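Local coordinates for glutathione transferase (Leptospira interrogans serovar Lai, PDB 3UBK), which binds glutathione and probably catalyses its transfer to other compounds, at residues Glu202-Lys205 with Gln206-Lys209; Leu162-Leu165 with Asp166-Arg170; Lys193-Ala196 with Gly197-Leu200. One frame throughout, in Å; residues are numbered along the deposited sequence.

Contact 1: residues Glu202-Lys205 with Gln206-Lys209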
loop_
_atom_site.group_PDB
_atom_site.type_symbol
_atom_site.label_atom_id
_atom_site.label_comp_id
_atom_site.label_asym_id
_atom_site.label_seq_id
_atom_site.Cartn_x
_atom_site.Cartn_y
_atom_site.Cartn_z
ATOM N N GLU A 202 -11.004 13.797 15.141
ATOM C CA GLU A 202 -10.375 13.807 16.470
ATOM C C GLU A 202 -11.417 13.696 17.582
ATOM O O GLU A 202 -11.225 12.971 18.564
ATOM C CB GLU A 202 -9.572 15.089 16.672
ATOM C CG GLU A 202 -8.265 15.100 15.916
ATOM C CD GLU A 202 -7.328 14.010 16.399
ATOM O OE1 GLU A 202 -6.623 14.228 17.412
ATOM O OE2 GLU A 202 -7.296 12.935 15.768
ATOM N N LYS A 203 -12.523 14.418 17.420
ATOM C CA LYS A 203 -13.591 14.382 18.404
ATOM C C LYS A 203 -14.241 12.998 18.535
ATOM O O LYS A 203 -14.417 12.493 19.649
ATOM C CB LYS A 203 -14.639 15.447 18.084
ATOM C CG LYS A 203 -15.928 15.310 18.888
ATOM C CD LYS A 203 -15.663 15.371 20.380
ATOM C CE LYS A 203 -14.773 16.537 20.751
ATOM N NZ LYS A 203 -14.634 16.655 22.233
ATOM N N ASP A 204 -14.612 12.383 17.408
ATOM C CA ASP A 204 -15.205 11.043 17.450
ATOM C C ASP A 204 -14.239 10.026 18.080
ATOM O O ASP A 204 -14.659 9.103 18.788
ATOM C CB ASP A 204 -15.618 10.574 16.058
ATOM C CG ASP A 204 -16.936 11.190 15.594
ATOM O OD1 ASP A 204 -17.693 11.722 16.435
ATOM O OD2 ASP A 204 -17.220 11.139 14.381
ATOM N N LYS A 205 -12.952 10.205 17.814
ATOM C CA LYS A 205 -11.922 9.329 18.357
ATOM C C LYS A 205 -11.891 9.498 19.872
ATOM O O LYS A 205 -11.874 8.523 20.616
ATOM C CB LYS A 205 -10.554 9.675 17.756
ATOM C CG LYS A 205 -9.403 8.798 18.271
ATOM C CD LYS A 205 -8.165 8.826 17.351
ATOM C CE LYS A 205 -7.558 10.221 17.223
ATOM N NZ LYS A 205 -6.369 10.277 16.285
ATOM N N GLN A 206 -11.910 10.753 20.310
ATOM C CA GLN A 206 -11.887 11.087 21.730
ATOM C C GLN A 206 -13.102 10.562 22.492
ATOM O O GLN A 206 -12.967 10.002 23.584
ATOM C CB GLN A 206 -11.781 12.594 21.908
ATOM C CG GLN A 206 -11.276 13.010 23.277
ATOM C CD GLN A 206 -11.786 14.367 23.671
ATOM O OE1 GLN A 206 -12.934 14.704 23.392
ATOM N NE2 GLN A 206 -10.936 15.163 24.311
ATOM N N ILE A 207 -14.289 10.741 21.918
ATOM C CA ILE A 207 -15.516 10.278 22.544
ATOM C C ILE A 207 -15.461 8.782 22.836
ATOM O O ILE A 207 -15.817 8.336 23.933
ATOM C CB ILE A 207 -16.740 10.558 21.632
ATOM C CG1 ILE A 207 -17.064 12.056 21.580
ATOM C CG2 ILE A 207 -17.945 9.770 22.081
ATOM C CD1 ILE A 207 -18.031 12.404 20.443
ATOM N N LEU A 208 -15.037 7.992 21.850
ATOM C CA LEU A 208 -15.027 6.536 22.027
ATOM C C LEU A 208 -13.932 6.079 22.995
ATOM O O LEU A 208 -14.139 5.145 23.787
ATOM C CB LEU A 208 -14.876 5.808 20.687
ATOM C CG LEU A 208 -14.892 4.268 20.772
ATOM C CD1 LEU A 208 -16.213 3.750 21.325
ATOM C CD2 LEU A 208 -14.641 3.647 19.396
ATOM N N LYS A 209 -12.776 6.725 22.916
ATOM C CA LYS A 209 -11.656 6.414 23.807
ATOM C C LYS A 209 -12.095 6.576 25.257
ATOM O O LYS A 209 -11.935 5.664 26.067
ATOM C CB LYS A 209 -10.452 7.319 23.523
ATOM C CG LYS A 209 -9.719 7.019 22.218
ATOM C CD LYS A 209 -8.521 6.118 22.435
ATOM C CE LYS A 209 -7.336 6.892 22.996
ATOM N NZ LYS A 209 -6.790 7.866 22.010
#

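Contact 2: residues Leu162-Leu165 with Asp166-Arg170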
loop_
_atom_site.group_PDB
_atom_site.type_symbol
_atom_site.label_atom_id
_atom_site.label_comp_id
_atom_site.label_asym_id
_atom_site.label_seq_id
_atom_site.Cartn_x
_atom_site.Cartn_y
_atom_site.Cartn_z
ATOM N N LEU A 162 -0.197 10.082 11.558
ATOM C CA LEU A 162 0.820 10.806 12.302
ATOM C C LEU A 162 0.309 11.313 13.641
ATOM O O LEU A 162 1.071 11.439 14.590
ATOM C CB LEU A 162 1.370 11.965 11.473
ATOM C CG LEU A 162 2.121 11.544 10.208
ATOM C CD1 LEU A 162 2.614 12.777 9.472
ATOM C CD2 LEU A 162 3.283 10.580 10.502
ATOM N N SER A 163 -0.975 11.623 13.715
ATOM C CA SER A 163 -1.533 12.076 14.970
ATOM C C SER A 163 -1.464 10.922 15.966
ATOM O O SER A 163 -1.127 11.121 17.128
ATOM C CB SER A 163 -2.969 12.555 14.782
ATOM O OG SER A 163 -3.797 11.494 14.373
ATOM N N VAL A 164 -1.768 9.717 15.492
ATOM C CA VAL A 164 -1.734 8.520 16.327
ATOM C C VAL A 164 -0.296 8.151 16.697
ATOM O O VAL A 164 -0.015 7.769 17.841
ATOM C CB VAL A 164 -2.390 7.316 15.622
ATOM C CG1 VAL A 164 -1.900 6.008 16.235
ATOM C CG2 VAL A 164 -3.911 7.417 15.686
ATOM N N LEU A 165 0.607 8.277 15.728
ATOM C CA LEU A 165 2.015 7.982 15.944
ATOM C C LEU A 165 2.597 8.927 16.979
ATOM O O LEU A 165 3.358 8.513 17.850
ATOM C CB LEU A 165 2.799 8.088 14.636
ATOM C CG LEU A 165 2.781 6.840 13.751
ATOM C CD1 LEU A 165 1.446 6.110 13.838
ATOM C CD2 LEU A 165 3.107 7.200 12.309
ATOM N N ASP A 166 2.226 10.196 16.877
ATOM C CA ASP A 166 2.689 11.211 17.808
ATOM C C ASP A 166 2.328 10.864 19.256
ATOM O O ASP A 166 3.210 10.694 20.102
ATOM C CB ASP A 166 2.115 12.574 17.426
ATOM C CG ASP A 166 2.373 13.625 18.476
ATOM O OD1 ASP A 166 2.758 13.249 19.602
ATOM O OD2 ASP A 166 2.189 14.827 18.180
ATOM N N GLU A 167 1.034 10.753 19.540
ATOM C CA GLU A 167 0.581 10.499 20.904
ATOM C C GLU A 167 1.068 9.154 21.439
ATOM O O GLU A 167 1.686 9.083 22.504
ATOM C CB GLU A 167 -0.945 10.565 20.984
ATOM C CG GLU A 167 -1.486 10.394 22.394
ATOM C CD GLU A 167 -2.949 9.994 22.417
ATOM O OE1 GLU A 167 -3.651 10.235 21.411
ATOM O OE2 GLU A 167 -3.397 9.435 23.442
ATOM N N GLU A 168 0.784 8.092 20.689
ATOM C CA GLU A 168 1.061 6.723 21.117
ATOM C C GLU A 168 2.539 6.413 21.371
ATOM O O GLU A 168 2.861 5.379 21.958
ATOM C CB GLU A 168 0.511 5.732 20.091
ATOM C CG GLU A 168 -1.004 5.709 19.987
ATOM C CD GLU A 168 -1.643 4.737 20.959
ATOM O OE1 GLU A 168 -2.883 4.592 20.926
ATOM O OE2 GLU A 168 -0.905 4.114 21.753
ATOM N N LEU A 169 3.434 7.295 20.936
ATOM C CA LEU A 169 4.867 7.013 21.030
ATOM C C LEU A 169 5.614 7.874 22.045
ATOM O O LEU A 169 6.774 7.602 22.343
ATOM C CB LEU A 169 5.545 7.120 19.658
ATOM C CG LEU A 169 5.208 6.033 18.634
ATOM C CD1 LEU A 169 6.057 6.195 17.385
ATOM C CD2 LEU A 169 5.400 4.651 19.227
ATOM N N ARG A 170 4.969 8.910 22.571
ATOM C CA ARG A 170 5.595 9.767 23.577
ATOM C C ARG A 170 5.929 8.983 24.843
ATOM O O ARG A 170 6.895 9.293 25.536
ATOM C CB ARG A 170 4.695 10.957 23.916
ATOM C CG ARG A 170 4.749 12.080 22.895
ATOM C CD ARG A 170 3.687 13.135 23.162
ATOM N NE ARG A 170 2.337 12.578 23.148
ATOM C CZ ARG A 170 1.237 13.302 22.967
ATOM N NH1 ARG A 170 0.045 12.716 22.970
ATOM N NH2 ARG A 170 1.328 14.610 22.779
#

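Contact 3: residues Lys193-Ala196 with Gly197-Leu200. With SO4 (sulfate ion), chain C.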
loop_
_atom_site.group_PDB
_atom_site.type_symbol
_atom_site.label_atom_id
_atom_site.label_comp_id
_atom_site.label_asym_id
_atom_site.label_seq_id
_atom_site.Cartn_x
_atom_site.Cartn_y
_atom_site.Cartn_z
ATOM N N LYS A 193 -6.403 20.965 12.758
ATOM C CA LYS A 193 -7.452 20.993 13.781
ATOM C C LYS A 193 -8.313 22.256 13.724
ATOM O O LYS A 193 -9.362 22.310 14.354
ATOM C CB LYS A 193 -6.881 20.779 15.192
ATOM C CG LYS A 193 -6.394 19.351 15.434
ATOM C CD LYS A 193 -5.809 19.176 16.836
ATOM C CE LYS A 193 -6.878 19.391 17.896
ATOM N NZ LYS A 193 -8.162 18.715 17.524
ATOM N N THR A 194 -7.894 23.266 12.968
ATOM C CA THR A 194 -8.780 24.429 12.762
ATOM C C THR A 194 -9.903 24.105 11.772
ATOM O O THR A 194 -10.833 24.896 11.590
ATOM C CB THR A 194 -8.027 25.709 12.318
ATOM O OG1 THR A 194 -7.596 25.586 10.953
ATOM C CG2 THR A 194 -6.838 25.985 13.230
ATOM N N LYS A 195 -9.814 22.930 11.150
ATOM C CA LYS A 195 -10.766 22.517 10.132
ATOM C C LYS A 195 -11.836 21.616 10.711
ATOM O O LYS A 195 -11.551 20.761 11.556
ATOM C CB LYS A 195 -10.042 21.787 8.992
ATOM C CG LYS A 195 -9.093 22.691 8.181
ATOM C CD LYS A 195 -8.137 21.852 7.310
ATOM C CE LYS A 195 -8.918 20.960 6.344
ATOM N NZ LYS A 195 -9.600 21.810 5.322
ATOM N N ALA A 196 -13.060 21.781 10.218
ATOM C CA ALA A 196 -14.218 21.037 10.736
ATOM C C ALA A 196 -14.095 19.520 10.625
ATOM O O ALA A 196 -14.456 18.799 11.554
ATOM C CB ALA A 196 -15.500 21.506 10.056
ATOM N N GLY A 197 -13.623 19.040 9.477
ATOM C CA GLY A 197 -13.483 17.599 9.239
ATOM C C GLY A 197 -12.438 16.952 10.149
ATOM O O GLY A 197 -12.749 16.023 10.896
ATOM N N PRO A 198 -11.186 17.428 10.089
ATOM C CA PRO A 198 -10.179 16.837 10.983
ATOM C C PRO A 198 -10.548 16.985 12.459
ATOM O O PRO A 198 -10.296 16.060 13.250
ATOM C CB PRO A 198 -8.906 17.633 10.645
ATOM C CG PRO A 198 -9.093 17.985 9.181
ATOM C CD PRO A 198 -10.578 18.339 9.106
ATOM N N ALA A 199 -11.141 18.119 12.837
ATOM C CA ALA A 199 -11.594 18.294 14.229
ATOM C C ALA A 199 -12.627 17.242 14.606
ATOM O O ALA A 199 -12.561 16.664 15.694
ATOM C CB ALA A 199 -12.145 19.709 14.478
ATOM N N LEU A 200 -13.579 16.981 13.709
ATOM C CA LEU A 200 -14.625 15.987 13.981
ATOM C C LEU A 200 -14.040 14.571 14.121
ATOM O O LEU A 200 -14.423 13.795 15.012
ATOM C CB LEU A 200 -15.688 16.012 12.871
ATOM C CG LEU A 200 -16.874 15.062 13.053
ATOM C CD1 LEU A 200 -17.656 15.442 14.308
ATOM C CD2 LEU A 200 -17.788 15.075 11.832
HETATM S S SO4 C . -12.892 24.095 6.886
HETATM O O1 SO4 C . -13.621 23.827 8.118
HETATM O O2 SO4 C . -13.830 24.628 5.900
HETATM O O3 SO4 C . -12.280 22.888 6.325
HETATM O O4 SO4 C . -11.840 25.075 7.153
#

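Contact 1: residues Glu202-Lys205 with Gln206-Lys209
K203 reaches along the outside of helix 196-213 to Q206 and I207, a local contact one turn long on the last helix of the C-terminal domain. The helix turns on four backbone bonds, from Q206 N, I207 N, L208 N and K209 N to the carbonyls of E202, K203, D204 and K205. On the outer side K203 bends its chain at chi2 (58°) and again at chi3 (48°), which folds the ammonium forward over the next turn. There K203 NZ donates to Q206 OE1 at 2.8 Å, coming in tilted from the amide plane of Q206. The same bend lays the methylenes of K203 across the I207 side chain at about a right angle, with K203 CD 3.8 Å from I207 CG1. D204 runs beside I207, pointing the same way, but only D204 OD1 comes near, 4.1 Å from I207 CD1. Its other oxygen, D204 OD2, makes a salt bridge to K19 of helix 13-25, in the thioredoxin-like N-terminal domain. This all-helical half against a thioredoxin-like half is the familiar two-domain build of glutathione transferases, and D204 ties the two together. The inner face of the helix looks toward helix 153-169. Here K205 NZ pairs with E202 OE2 at 2.9 Å, approaching on the syn side of the carboxylate, and both side chains touch S163. K209 leaves the helix next to K205, K209 CG lying 3.1 Å from K205 O. The two ammonium nitrogens, K205 NZ and K209 NZ, remain 6.2 Å apart, and E202 probably offsets the charge of the nearer lysine.

Contact 2: residues Leu162-Leu165 with Asp166-Arg170
D166 N donates to L162 O at 2.8 Å, the shortest of three backbone bonds that run this last part of helix 153-169. E167 N follows with a 3.3 Å bond to S163 O, and E168 N with one to V164 O at 3.0 Å. R170 N bonds in its turn to E167 O. D166 OD2 has a weak hydrogen bond from W185 of helix 185-193. In one of the two deposited conformers of R170, D166 OD1 lies over a face of the guanidinium, toward its rim, a long and doubtful ion pair with no N-H aimed at the oxygen. Farther out come side-chain carbons, against V164 CG1 and the carbonyl oxygens of V164 and L165. V164 and E168 lie side by side, pointing the same way, with V164 CG1 3.9 Å from E168 CG; Y111 of helix 86-111 touches both. In E168, chi1 (-67°) sets CG beside V164 O, and the bend at chi2 (-88°) then swings the carboxylate off the helix. L169 folds back over the preceding turn, bringing L169 CG to 3.2 Å from L165 O. L162 and L165 pack against L103 and D104 of helix 86-111. Such a mixture implies that directed polar bonds between the two segments are the work of the backbone, while the side chains add mainly packing.

Contact 3: residues Lys193-Ala196 with Gly197-Leu200
K195 and P198 meet at an oblique angle, the lysine chain running past the CD-CG edge of the proline ring where helix 196-213 begins. The fit is tightest at the base of the lysine, where K195 CB lies 3.5 Å from P198 CD, closer than carbons usually pack. Farther along, a bend at chi3 (59°) brings K195 CE to 4.1 Å from P198 CG, and a second at chi4 (68°) turns the ammonium to the sulfate. K195 NZ donates to sulfate O3 at 3.1 Å. The same nitrogen also forms a salt bridge with E24 of helix 13-25 and a hydrogen bond with Y145, so its charge is probably shared between the anion and the protein. The sulfate, probably taken up from the crystallisation liquor, is held from a second direction by the main chain: A196 N points almost straight at sulfate O1, 3.0 Å away with 174° at the hydrogen. K195 is the N-cap residue, and A196 N belongs to the first turn, where amide groups have no earlier carbonyl of the helix to pair with; an anion is well placed there, and the positive end of the helix dipole would probably favour it. The proline suits this turn as well, since it has no N-H to offer. Behind it the regular pattern starts with A199 N bound to K195 O and L200 N to A196 O, both at 3.0 Å. A199 turns its methyl back toward the incoming chain, with A199 CB 3.2 Å from K195 O and also near K193 O. The proline's surroundings include F159 of helix 153-169 and L20 of helix 13-25, while L200 leans on L23 of that same N-terminal-domain helix.

How the contacts relate
Contact 2 is the buried one of the three; the other two lie at the surface, contact 1 along helix 196-213 and contact 3 on the turn that leads into it. Contact 1 touches each of the others: K205 NZ comes 3.4 Å from S163 OG, packing the helix of contact 1 against that of contact 2, and E202 CG lies 4.0 Å from K193 NZ of contact 3. Contacts 2 and 3 stay about 7 Å apart at their nearest atoms. The chemistry changes with place: lysines engage an amide and a carboxylate in contact 1 and an anion at a helix start in contact 3, while contact 2 buries leucines together with S163 and D166.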